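Local coordinates for peptidase, C14 family (Geobacter sulfurreducens PCA, PDB 3BIJ), which is functionally uncharacterised but probably acts as a cysteine endopeptidase of the caspase-like C14 family, at residues E34-I39 with M78-G83; I5-G10 with I61-K66. All blocks are in the same frame, centred on the assembly; numbering follows the deposited sequence.

How the interactions relate
Interaction 1 and interaction 2 lie on opposite faces of the same central sheet, their centres about 11 Å apart. Strands 4-10 and 76-89 are parallel neighbours in it; helix 29-42 packs on one side and helix 57-70 on the other. Backbone bonding joins the two contacts directly: Met78 N and O probably pair with Ile5 O and Leu7 N. Along the chain the segments alternate, in the order 5-10, 34-39, 61-66, 78-83, so each contact ties a strand to a helix that is not its immediate sequence neighbour. Together they describe a three-layer alpha/beta/alpha sandwich, the architecture of caspase-like peptidases, with alternate side chains of the two strands serving the two helical layers.

Interaction 1. Residues E34-I39 with M78-G83; sequences EDMAAI and MLSYSG
Met36, a selenomethionine on helix 29-42, meets strand 76-89 through the root of its side chain. Its CB points at the sheet and rests 3.6 Å from Ser80 OG, with Met78 CE approaching the same Met36 CB to 4.2 Å. One atom further out, Met36 CG lies 4.0 Å from Ser80 OG and about as far from Ser80 CB, so the methylenes rest against the whole serine side chain. Beyond that the chain turns off: bends at chi2 (-65°) and chi3 (108°) lead SE and CE away from the strand, and the side chain packs on Thr224 and Leu227 of helix 222-231.

Met78, also selenomethionine, does the reverse. Its CG is anti to the backbone N (chi1 -171°), and the chain, extended as far as SE and bent only at its last torsion, reaches out from the strand, so that its terminal methyl, CE, makes the touch. Ser80, two residues along the strand and facing Met36, has a small side chain, consistent with the close approach of the helix: the CA atoms of Met36 and Ser80 are 7.1 Å apart. Further along, Ser82 OG is hydrogen-bonded to Asp32 of the same helix, and Asp35 forms a salt bridge to Arg177 of a second subunit. A helix packed on an inner parallel strand of the central sheet, as here, is the arrangement of the caspase-fold alpha/beta/alpha sandwich.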
# COMPACT_ATOMS: atom_id res chain seq x y z
N GLU A 34 20.58 12.07 -27.39
CA GLU A 34 20.16 12.46 -28.74
C GLU A 34 19.23 13.67 -28.66
O GLU A 34 19.40 14.64 -29.40
CB GLU A 34 19.45 11.29 -29.44
CG GLU A 34 20.35 10.08 -29.70
CD GLU A 34 19.64 8.91 -30.41
OE1 GLU A 34 18.64 8.37 -29.86
OE2 GLU A 34 20.10 8.53 -31.51
N ASP A 35 18.26 13.62 -27.74
CA ASP A 35 17.32 14.72 -27.57
C ASP A 35 18.03 16.00 -27.14
O ASP A 35 17.69 17.08 -27.62
CB ASP A 35 16.25 14.34 -26.54
CG ASP A 35 15.27 13.30 -27.06
OD1 ASP A 35 14.52 12.72 -26.25
OD2 ASP A 35 15.25 13.07 -28.29
N MSE A 36 19.00 15.89 -26.24
CA MSE A 36 19.71 17.09 -25.80
C MSE A 36 20.57 17.59 -26.95
O MSE A 36 20.60 18.80 -27.23
CB MSE A 36 20.58 16.79 -24.58
CG MSE A 36 19.77 16.44 -23.33
SE MSE A 36 18.66 17.92 -22.69
CE MSE A 36 16.93 17.26 -23.18
N ALA A 37 21.24 16.67 -27.63
CA ALA A 37 22.09 17.04 -28.77
C ALA A 37 21.25 17.70 -29.87
O ALA A 37 21.71 18.63 -30.53
CB ALA A 37 22.81 15.80 -29.31
N ALA A 38 20.03 17.21 -30.06
CA ALA A 38 19.13 17.78 -31.07
C ALA A 38 18.81 19.24 -30.74
O ALA A 38 18.85 20.11 -31.62
CB ALA A 38 17.84 16.96 -31.17
N ILE A 39 18.48 19.52 -29.48
CA ILE A 39 18.17 20.88 -29.06
C ILE A 39 19.42 21.74 -29.24
O ILE A 39 19.34 22.83 -29.78
CB ILE A 39 17.75 20.95 -27.57
CG1 ILE A 39 16.37 20.31 -27.40
CG2 ILE A 39 17.79 22.39 -27.07
CD1 ILE A 39 15.85 20.32 -25.96
N MSE A 78 28.17 23.57 -23.28
CA MSE A 78 27.04 22.83 -22.75
C MSE A 78 27.39 21.37 -22.56
O MSE A 78 27.84 20.70 -23.49
CB MSE A 78 25.84 22.92 -23.69
CG MSE A 78 24.59 22.36 -23.08
SE MSE A 78 23.16 22.15 -24.32
CE MSE A 78 22.70 20.32 -23.93
N LEU A 79 27.18 20.87 -21.34
CA LEU A 79 27.45 19.47 -21.02
C LEU A 79 26.21 18.81 -20.47
O LEU A 79 25.70 19.22 -19.43
CB LEU A 79 28.58 19.37 -19.99
CG LEU A 79 28.89 17.98 -19.40
CD1 LEU A 79 29.17 16.98 -20.51
CD2 LEU A 79 30.12 18.10 -18.49
N SER A 80 25.73 17.78 -21.15
CA SER A 80 24.56 17.07 -20.67
C SER A 80 25.01 15.63 -20.44
O SER A 80 25.87 15.13 -21.16
CB SER A 80 23.42 17.10 -21.69
OG SER A 80 23.76 16.39 -22.86
N TYR A 81 24.44 14.99 -19.42
CA TYR A 81 24.82 13.62 -19.09
C TYR A 81 23.69 12.78 -18.56
O TYR A 81 22.97 13.18 -17.64
CB TYR A 81 25.96 13.62 -18.06
CG TYR A 81 26.27 12.27 -17.43
CD1 TYR A 81 25.67 11.86 -16.23
CD2 TYR A 81 27.14 11.38 -18.06
CE1 TYR A 81 25.94 10.60 -15.68
CE2 TYR A 81 27.42 10.12 -17.52
CZ TYR A 81 26.81 9.73 -16.33
OH TYR A 81 27.07 8.48 -15.81
N SER A 82 23.53 11.60 -19.15
CA SER A 82 22.53 10.66 -18.69
C SER A 82 23.25 9.34 -18.52
O SER A 82 23.78 8.77 -19.48
CB SER A 82 21.37 10.55 -19.67
OG SER A 82 20.51 11.66 -19.53
N GLY A 83 23.31 8.90 -17.28
CA GLY A 83 23.97 7.65 -16.96
C GLY A 83 23.85 7.42 -15.47
O GLY A 83 23.10 8.12 -14.80

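Interaction 2. Residues I5-G10 with I61-K66; sequences IALALG and IDAIGK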
# COMPACT_ATOMS: atom_id res chain seq x y z
N ILE A 5 29.72 25.13 -27.86
CA ILE A 5 30.11 23.73 -28.01
C ILE A 5 29.33 22.91 -26.99
O ILE A 5 29.32 23.22 -25.80
CB ILE A 5 31.62 23.51 -27.75
CG1 ILE A 5 32.44 24.20 -28.83
CG2 ILE A 5 31.92 22.01 -27.68
CD1 ILE A 5 33.93 24.13 -28.60
N ALA A 6 28.70 21.85 -27.46
CA ALA A 6 27.92 20.99 -26.61
C ALA A 6 28.46 19.56 -26.63
O ALA A 6 28.96 19.09 -27.67
CB ALA A 6 26.46 21.01 -27.05
N LEU A 7 28.36 18.89 -25.49
CA LEU A 7 28.80 17.50 -25.33
C LEU A 7 27.64 16.71 -24.69
O LEU A 7 27.36 16.86 -23.51
CB LEU A 7 30.01 17.42 -24.41
CG LEU A 7 31.08 16.36 -24.69
CD1 LEU A 7 31.89 16.12 -23.42
CD2 LEU A 7 30.46 15.07 -25.17
N ALA A 8 26.97 15.88 -25.48
CA ALA A 8 25.86 15.08 -24.99
C ALA A 8 26.38 13.68 -24.70
O ALA A 8 26.88 13.00 -25.59
CB ALA A 8 24.74 15.03 -26.03
N LEU A 9 26.26 13.27 -23.44
CA LEU A 9 26.72 11.96 -23.02
C LEU A 9 25.53 11.11 -22.62
O LEU A 9 24.65 11.56 -21.90
CB LEU A 9 27.66 12.07 -21.83
CG LEU A 9 28.90 12.96 -21.98
CD1 LEU A 9 29.66 13.01 -20.67
CD2 LEU A 9 29.78 12.42 -23.09
N GLY A 10 25.53 9.86 -23.08
CA GLY A 10 24.45 8.95 -22.75
C GLY A 10 24.99 7.54 -22.65
O GLY A 10 25.60 7.02 -23.59
N ILE A 61 37.09 13.20 -21.02
CA ILE A 61 38.08 14.13 -20.48
C ILE A 61 38.68 14.96 -21.59
O ILE A 61 38.84 16.17 -21.46
CB ILE A 61 39.20 13.37 -19.75
CG1 ILE A 61 38.62 12.70 -18.50
CG2 ILE A 61 40.31 14.32 -19.36
CD1 ILE A 61 39.56 11.71 -17.84
N ASP A 62 39.01 14.30 -22.69
CA ASP A 62 39.60 14.97 -23.85
C ASP A 62 38.65 15.95 -24.51
O ASP A 62 39.06 17.04 -24.89
CB ASP A 62 40.06 13.93 -24.86
CG ASP A 62 40.67 14.55 -26.09
OD1 ASP A 62 39.91 14.91 -27.02
OD2 ASP A 62 41.93 14.70 -26.13
N ALA A 63 37.38 15.56 -24.67
CA ALA A 63 36.40 16.44 -25.30
C ALA A 63 36.22 17.72 -24.48
O ALA A 63 36.27 18.82 -25.03
CB ALA A 63 35.07 15.73 -25.44
N ILE A 64 36.01 17.56 -23.18
CA ILE A 64 35.83 18.73 -22.32
C ILE A 64 37.10 19.57 -22.38
O ILE A 64 37.04 20.80 -22.41
CB ILE A 64 35.55 18.33 -20.85
CG1 ILE A 64 34.26 17.52 -20.76
CG2 ILE A 64 35.39 19.59 -19.99
CD1 ILE A 64 33.99 16.94 -19.38
N GLY A 65 38.25 18.89 -22.42
CA GLY A 65 39.52 19.60 -22.48
C GLY A 65 39.61 20.46 -23.72
O GLY A 65 40.01 21.63 -23.67
N LYS A 66 39.23 19.88 -24.85
CA LYS A 66 39.26 20.60 -26.11
C LYS A 66 38.44 21.87 -25.95
O LYS A 66 38.94 22.98 -26.16
CB LYS A 66 38.68 19.72 -27.23
CG LYS A 66 39.49 18.46 -27.51
CD LYS A 66 40.92 18.80 -27.92
CE LYS A 66 41.80 17.56 -28.18
NZ LYS A 66 41.31 16.69 -29.30
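Neither face nor edge of any flat group enters the contact between Leu7 and the pair Ala63 and Ile64, where three aliphatic side chains meet. Of the flat groups nearby, the carboxylate of Asp62 belongs to the exposed side of helix 57-70, where its OD1 forms a salt bridge with Lys66 NZ at 3.2 Å, weak as a hydrogen bond. This link spans one helical turn and stays within the helix.

Leu7 projects from strand 4-10 toward the helix and does its work with one branch. Its CD1 methyl sits 3.8 Å from Ala63 CB and equally 3.8 Å from Ile64 CG1, while Leu7 CG lies 4.1 Å from the same Ala63 CB. The alanine methyl faces the strand directly. Ile64 leaves the helix more to the side, but CG1, set anti to the carbonyl carbon (chi1 -61°), swings back within reach of the leucine methyl. The leucine and isoleucine side chains cross at about a right angle, so the two meet at one spot, not along their length. The CA atoms of Leu7 and Ala63 are 7.7 Å apart, consistent with the small alanine side chain.

The surroundings continue the apolar layer. Leu7 also packs on Leu79 of the adjacent strand 76-89, and Ile64 touches Leu115 and Leu118 of helix 112-119 together with Phe122. Helix 57-70 is thereby seated both on the sheet and against its neighbour in the same helical layer. Because the pairing across the contact consists of aliphatic carbon groups, its contribution to stability probably comes from hydrophobic burial and van der Waals contact, with the charges kept to the helix's exposed side.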